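Local atomic coordinates of PFC0360w protein (Plasmodium falciparum, PDB entry 3NI8), a protein that probably stimulates the ATPase activity of the chaperone Hsp90. Residues Met19-Pro30 with Asn110-Ile121. Sequence-based numbering, arbitrary orientation. Where two conformers were deposited one is given.
Sequences MSFEITEEYYVP and NHTKLKLTHNNI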
loop_
_atom_site.group_PDB
_atom_site.type_symbol
_atom_site.label_atom_id
_atom_site.label_comp_id
_atom_site.label_asym_id
_atom_site.label_seq_id
_atom_site.Cartn_x
_atom_site.Cartn_y
_atom_site.Cartn_z
ATOM N N MET A 19 2.573 -4.159 16.481
ATOM C CA MET A 19 2.724 -4.912 15.226
ATOM C C MET A 19 1.657 -4.539 14.186
ATOM O O MET A 19 1.728 -4.940 13.033
ATOM C CB MET A 19 2.787 -6.430 15.473
ATOM C CG MET A 19 4.009 -6.917 16.271
ATOM S SD MET A 19 4.023 -8.743 16.449
ATOM C CE MET A 19 5.680 -9.086 17.071
ATOM N N SER A 20 0.674 -3.756 14.586
ATOM C CA SER A 20 -0.269 -3.242 13.623
ATOM C C SER A 20 -0.460 -1.732 13.701
ATOM O O SER A 20 -0.173 -1.104 14.731
ATOM C CB SER A 20 -1.615 -3.931 13.814
ATOM O OG SER A 20 -1.949 -3.884 15.174
ATOM N N PHE A 21 -0.944 -1.161 12.597
ATOM C CA PHE A 21 -1.524 0.178 12.604
ATOM C C PHE A 21 -2.598 0.330 11.537
ATOM O O PHE A 21 -2.625 -0.396 10.531
ATOM C CB PHE A 21 -0.462 1.279 12.466
ATOM C CG PHE A 21 0.250 1.274 11.141
ATOM C CD1 PHE A 21 -0.322 1.870 10.027
ATOM C CD2 PHE A 21 1.495 0.674 11.010
ATOM C CE1 PHE A 21 0.310 1.860 8.829
ATOM C CE2 PHE A 21 2.135 0.671 9.801
ATOM C CZ PHE A 21 1.546 1.259 8.710
ATOM N N GLU A 22 -3.467 1.307 11.763
ATOM C CA GLU A 22 -4.553 1.619 10.849
ATOM C C GLU A 22 -4.474 3.096 10.412
ATOM O O GLU A 22 -4.307 4.009 11.246
ATOM C CB GLU A 22 -5.884 1.319 11.538
ATOM C CG GLU A 22 -7.078 1.184 10.612
ATOM C CD GLU A 22 -8.410 1.101 11.377
ATOM O OE1 GLU A 22 -8.725 2.032 12.176
ATOM O OE2 GLU A 22 -9.142 0.094 11.177
ATOM N N ILE A 23 -4.580 3.326 9.106
ATOM C CA ILE A 23 -4.698 4.688 8.574
ATOM C C ILE A 23 -6.025 4.843 7.838
ATOM O O ILE A 23 -6.359 4.045 6.956
ATOM C CB ILE A 23 -3.548 5.060 7.599
ATOM C CG1 ILE A 23 -2.186 4.873 8.264
ATOM C CG2 ILE A 23 -3.712 6.500 7.100
ATOM C CD1 ILE A 23 -1.035 4.629 7.265
ATOM N N THR A 24 -6.762 5.893 8.192
ATOM C CA THR A 24 -8.056 6.166 7.567
ATOM C C THR A 24 -8.015 7.550 6.939
ATOM O O THR A 24 -7.572 8.508 7.585
ATOM C CB THR A 24 -9.219 6.045 8.601
ATOM O OG1 THR A 24 -9.322 4.675 9.043
ATOM C CG2 THR A 24 -10.534 6.454 7.992
ATOM N N GLU A 25 -8.432 7.641 5.669
ATOM C CA GLU A 25 -8.454 8.900 4.891
ATOM C C GLU A 25 -9.615 8.915 3.884
ATOM O O GLU A 25 -9.967 7.873 3.328
ATOM C CB GLU A 25 -7.143 9.093 4.118
ATOM C CG GLU A 25 -5.881 9.227 4.954
ATOM C CD GLU A 25 -5.871 10.483 5.795
ATOM O OE1 GLU A 25 -6.708 11.375 5.531
ATOM O OE2 GLU A 25 -5.037 10.576 6.725
ATOM N N GLU A 26 -10.190 10.090 3.624
ATOM C CA GLU A 26 -11.280 10.205 2.653
ATOM C C GLU A 26 -10.880 11.075 1.469
ATOM O O GLU A 26 -10.227 12.121 1.625
ATOM C CB GLU A 26 -12.572 10.726 3.314
ATOM C CG GLU A 26 -13.133 9.802 4.400
ATOM C CD GLU A 26 -14.272 10.415 5.190
ATOM O OE1 GLU A 26 -15.186 11.010 4.570
ATOM O OE2 GLU A 26 -14.266 10.295 6.435
ATOM N N TYR A 27 -11.276 10.635 0.284
ATOM C CA TYR A 27 -10.925 11.340 -0.941
ATOM C C TYR A 27 -12.177 11.639 -1.744
ATOM O O TYR A 27 -13.111 10.830 -1.761
ATOM C CB TYR A 27 -9.944 10.509 -1.775
ATOM C CG TYR A 27 -8.576 10.352 -1.124
ATOM C CD1 TYR A 27 -7.537 11.200 -1.455
ATOM C CD2 TYR A 27 -8.334 9.356 -0.167
ATOM C CE1 TYR A 27 -6.292 11.072 -0.861
ATOM C CE2 TYR A 27 -7.097 9.223 0.434
ATOM C CZ TYR A 27 -6.078 10.083 0.082
ATOM O OH TYR A 27 -4.827 9.966 0.651
ATOM N N TYR A 28 -12.190 12.794 -2.407
ATOM C CA TYR A 28 -13.333 13.217 -3.206
ATOM C C TYR A 28 -13.234 12.674 -4.617
ATOM O O TYR A 28 -13.280 13.404 -5.603
ATOM C CB TYR A 28 -13.474 14.734 -3.174
ATOM C CG TYR A 28 -13.782 15.244 -1.782
ATOM C CD1 TYR A 28 -15.026 14.970 -1.176
ATOM C CD2 TYR A 28 -12.837 15.963 -1.055
ATOM C CE1 TYR A 28 -15.325 15.431 0.104
ATOM C CE2 TYR A 28 -13.118 16.423 0.233
ATOM C CZ TYR A 28 -14.369 16.157 0.803
ATOM O OH TYR A 28 -14.671 16.610 2.073
ATOM N N VAL A 29 -13.161 11.357 -4.688
ATOM C CA VAL A 29 -12.899 10.655 -5.910
ATOM C C VAL A 29 -13.529 9.266 -5.670
ATOM O O VAL A 29 -13.626 8.832 -4.520
ATOM C CB VAL A 29 -11.345 10.642 -6.151
ATOM C CG1 VAL A 29 -10.721 9.274 -5.841
ATOM C CG2 VAL A 29 -11.020 11.110 -7.531
ATOM N N PRO A 30 -13.994 8.585 -6.739
ATOM C CA PRO A 30 -14.693 7.310 -6.561
ATOM C C PRO A 30 -13.718 6.137 -6.337
ATOM O O PRO A 30 -12.550 6.238 -6.719
ATOM C CB PRO A 30 -15.436 7.148 -7.889
ATOM C CG PRO A 30 -14.530 7.797 -8.888
ATOM C CD PRO A 30 -13.869 8.947 -8.170
ATOM N N ASN A 110 -18.598 10.027 -5.771
ATOM C CA ASN A 110 -17.286 10.665 -5.871
ATOM C C ASN A 110 -16.709 11.071 -4.519
ATOM O O ASN A 110 -16.199 12.169 -4.357
ATOM C CB ASN A 110 -17.326 11.847 -6.849
ATOM C CG ASN A 110 -17.700 11.423 -8.248
ATOM O OD1 ASN A 110 -17.537 10.264 -8.615
ATOM N ND2 ASN A 110 -18.212 12.349 -9.035
ATOM N N HIS A 111 -16.808 10.164 -3.557
ATOM C CA HIS A 111 -16.312 10.361 -2.189
ATOM C C HIS A 111 -16.024 8.956 -1.661
ATOM O O HIS A 111 -16.954 8.181 -1.449
ATOM C CB HIS A 111 -17.368 11.065 -1.306
ATOM C CG HIS A 111 -16.958 11.252 0.130
ATOM N ND1 HIS A 111 -17.502 12.231 0.938
ATOM C CD2 HIS A 111 -16.061 10.592 0.904
ATOM C CE1 HIS A 111 -16.963 12.164 2.144
ATOM N NE2 HIS A 111 -16.080 11.183 2.148
ATOM N N THR A 112 -14.750 8.622 -1.483
ATOM C CA THR A 112 -14.361 7.277 -1.048
ATOM C C THR A 112 -13.620 7.303 0.280
ATOM O O THR A 112 -12.774 8.166 0.515
ATOM C CB THR A 112 -13.505 6.580 -2.114
ATOM O OG1 THR A 112 -14.274 6.478 -3.318
ATOM C CG2 THR A 112 -13.078 5.176 -1.678
ATOM N N LYS A 113 -13.947 6.356 1.143
ATOM C CA LYS A 113 -13.249 6.214 2.409
ATOM C C LYS A 113 -12.163 5.169 2.274
ATOM O O LYS A 113 -12.444 3.988 2.078
ATOM C CB LYS A 113 -14.225 5.836 3.510
ATOM C CG LYS A 113 -13.724 6.111 4.897
ATOM C CD LYS A 113 -14.799 5.754 5.907
ATOM C CE LYS A 113 -14.187 5.573 7.282
ATOM N NZ LYS A 113 -12.993 4.668 7.207
ATOM N N LEU A 114 -10.919 5.629 2.339
ATOM C CA LEU A 114 -9.752 4.753 2.284
ATOM C C LEU A 114 -9.331 4.320 3.697
ATOM O O LEU A 114 -9.000 5.137 4.546
ATOM C CB LEU A 114 -8.609 5.450 1.539
ATOM C CG LEU A 114 -7.254 4.771 1.291
ATOM C CD1 LEU A 114 -7.446 3.404 0.729
ATOM C CD2 LEU A 114 -6.399 5.610 0.326
ATOM N N LYS A 115 -9.352 3.015 3.927
ATOM C CA LYS A 115 -8.947 2.452 5.202
ATOM C C LYS A 115 -7.835 1.440 4.963
ATOM O O LYS A 115 -8.070 0.341 4.431
ATOM C CB LYS A 115 -10.163 1.833 5.921
ATOM C CG LYS A 115 -9.843 1.056 7.182
ATOM C CD LYS A 115 -11.131 0.719 7.967
ATOM C CE LYS A 115 -11.048 -0.682 8.613
ATOM N NZ LYS A 115 -12.191 -0.999 9.532
ATOM N N LEU A 116 -6.614 1.822 5.332
ATOM C CA LEU A 116 -5.489 0.912 5.238
ATOM C C LEU A 116 -5.114 0.271 6.600
ATOM O O LEU A 116 -4.846 0.980 7.584
ATOM C CB LEU A 116 -4.284 1.605 4.587
ATOM C CG LEU A 116 -3.101 0.699 4.197
ATOM C CD1 LEU A 116 -2.320 1.342 3.086
ATOM C CD2 LEU A 116 -2.164 0.377 5.372
ATOM N N THR A 117 -5.096 -1.068 6.627
ATOM C CA THR A 117 -4.659 -1.833 7.802
ATOM C C THR A 117 -3.361 -2.592 7.529
ATOM O O THR A 117 -3.281 -3.401 6.600
ATOM C CB THR A 117 -5.728 -2.863 8.306
ATOM O OG1 THR A 117 -7.024 -2.270 8.287
ATOM C CG2 THR A 117 -5.422 -3.291 9.720
ATOM N N HIS A 118 -2.359 -2.350 8.367
ATOM C CA HIS A 118 -1.072 -3.015 8.225
ATOM C C HIS A 118 -0.835 -3.845 9.497
ATOM O O HIS A 118 -0.637 -3.275 10.576
ATOM C CB HIS A 118 0.021 -1.954 8.013
ATOM C CG HIS A 118 1.238 -2.449 7.296
ATOM N ND1 HIS A 118 2.025 -1.621 6.525
ATOM C CD2 HIS A 118 1.800 -3.683 7.220
ATOM C CE1 HIS A 118 3.021 -2.321 6.007
ATOM N NE2 HIS A 118 2.904 -3.575 6.407
ATOM N N ASN A 119 -0.908 -5.177 9.361
ATOM C CA ASN A 119 -0.768 -6.141 10.482
ATOM C C ASN A 119 0.516 -6.938 10.345
ATOM O O ASN A 119 1.117 -6.974 9.272
ATOM C CB ASN A 119 -1.897 -7.196 10.488
ATOM C CG ASN A 119 -3.280 -6.607 10.682
ATOM O OD1 ASN A 119 -4.158 -6.811 9.841
ATOM N ND2 ASN A 119 -3.491 -5.885 11.777
ATOM N N ASN A 120 0.889 -7.630 11.419
ATOM C CA ASN A 120 1.921 -8.671 11.373
ATOM C C ASN A 120 3.244 -8.110 10.923
ATOM O O ASN A 120 3.970 -8.757 10.153
ATOM C CB ASN A 120 1.519 -9.835 10.441
ATOM C CG ASN A 120 0.372 -10.691 11.000
ATOM O OD1 ASN A 120 -0.106 -10.480 12.113
ATOM N ND2 ASN A 120 -0.067 -11.666 10.207
ATOM N N ILE A 121 3.531 -6.895 11.391
ATOM C CA ILE A 121 4.806 -6.220 11.172
ATOM C C ILE A 121 5.833 -6.760 12.179
ATOM O O ILE A 121 5.617 -6.674 13.392
ATOM C CB ILE A 121 4.648 -4.657 11.345
ATOM C CG1 ILE A 121 3.652 -4.084 10.324
ATOM C CG2 ILE A 121 5.986 -3.947 11.226
ATOM C CD1 ILE A 121 3.034 -2.756 10.724
#
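One face of the Phe21 ring lies against His118, whose CB stands 3.6 Å above the ring plane, offset toward the rim, in a CH-pi contact; the two side chains run side by side, their ring planes inclined at 52°. Ile121 CD1 reaches Phe21 CE2 obliquely at 3.7 Å. At the far end the edge of Tyr28 is directed at the face of the His111 ring, an edge-to-face pair. In the plane of that imidazole, His111 NE2 donates to the anti lone pair of Glu26 OE1 at 2.6 Å, with carboxylate and ring nearly coplanar. Two first torsions bring them together: Glu26 CG lies anti to its carbonyl carbon (chi1 -62°), His111 CG anti to its backbone N (chi1 178°). On the face carrying Glu26, Glu22 OE2 makes a long salt bridge of 3.6 Å to Lys115 NZ. Between the two faces the backbones pair antiparallel: Phe21, Ile23, Glu25 and Tyr27 each exchange two bonds with His118, Leu116, Leu114 and Thr112, respectively. Beyond strand 21-27, after the inverse gamma turn centred on Tyr28, Val29 O accepts a bond from Thr112 OG1 at 2.7 Å, just before Pro30, the N-cap of helix 31-39. The pair illustrates how the first and last strands in sequence can lie side by side at one sheet edge: 111-119 continues to strand 98-106, and helix 132-150 packs on Ile23, Leu116 and Tyr27, consistent with the SRPBCC helix-grip fold, with Trp140 and Ser98 holding both nitrogens of His118.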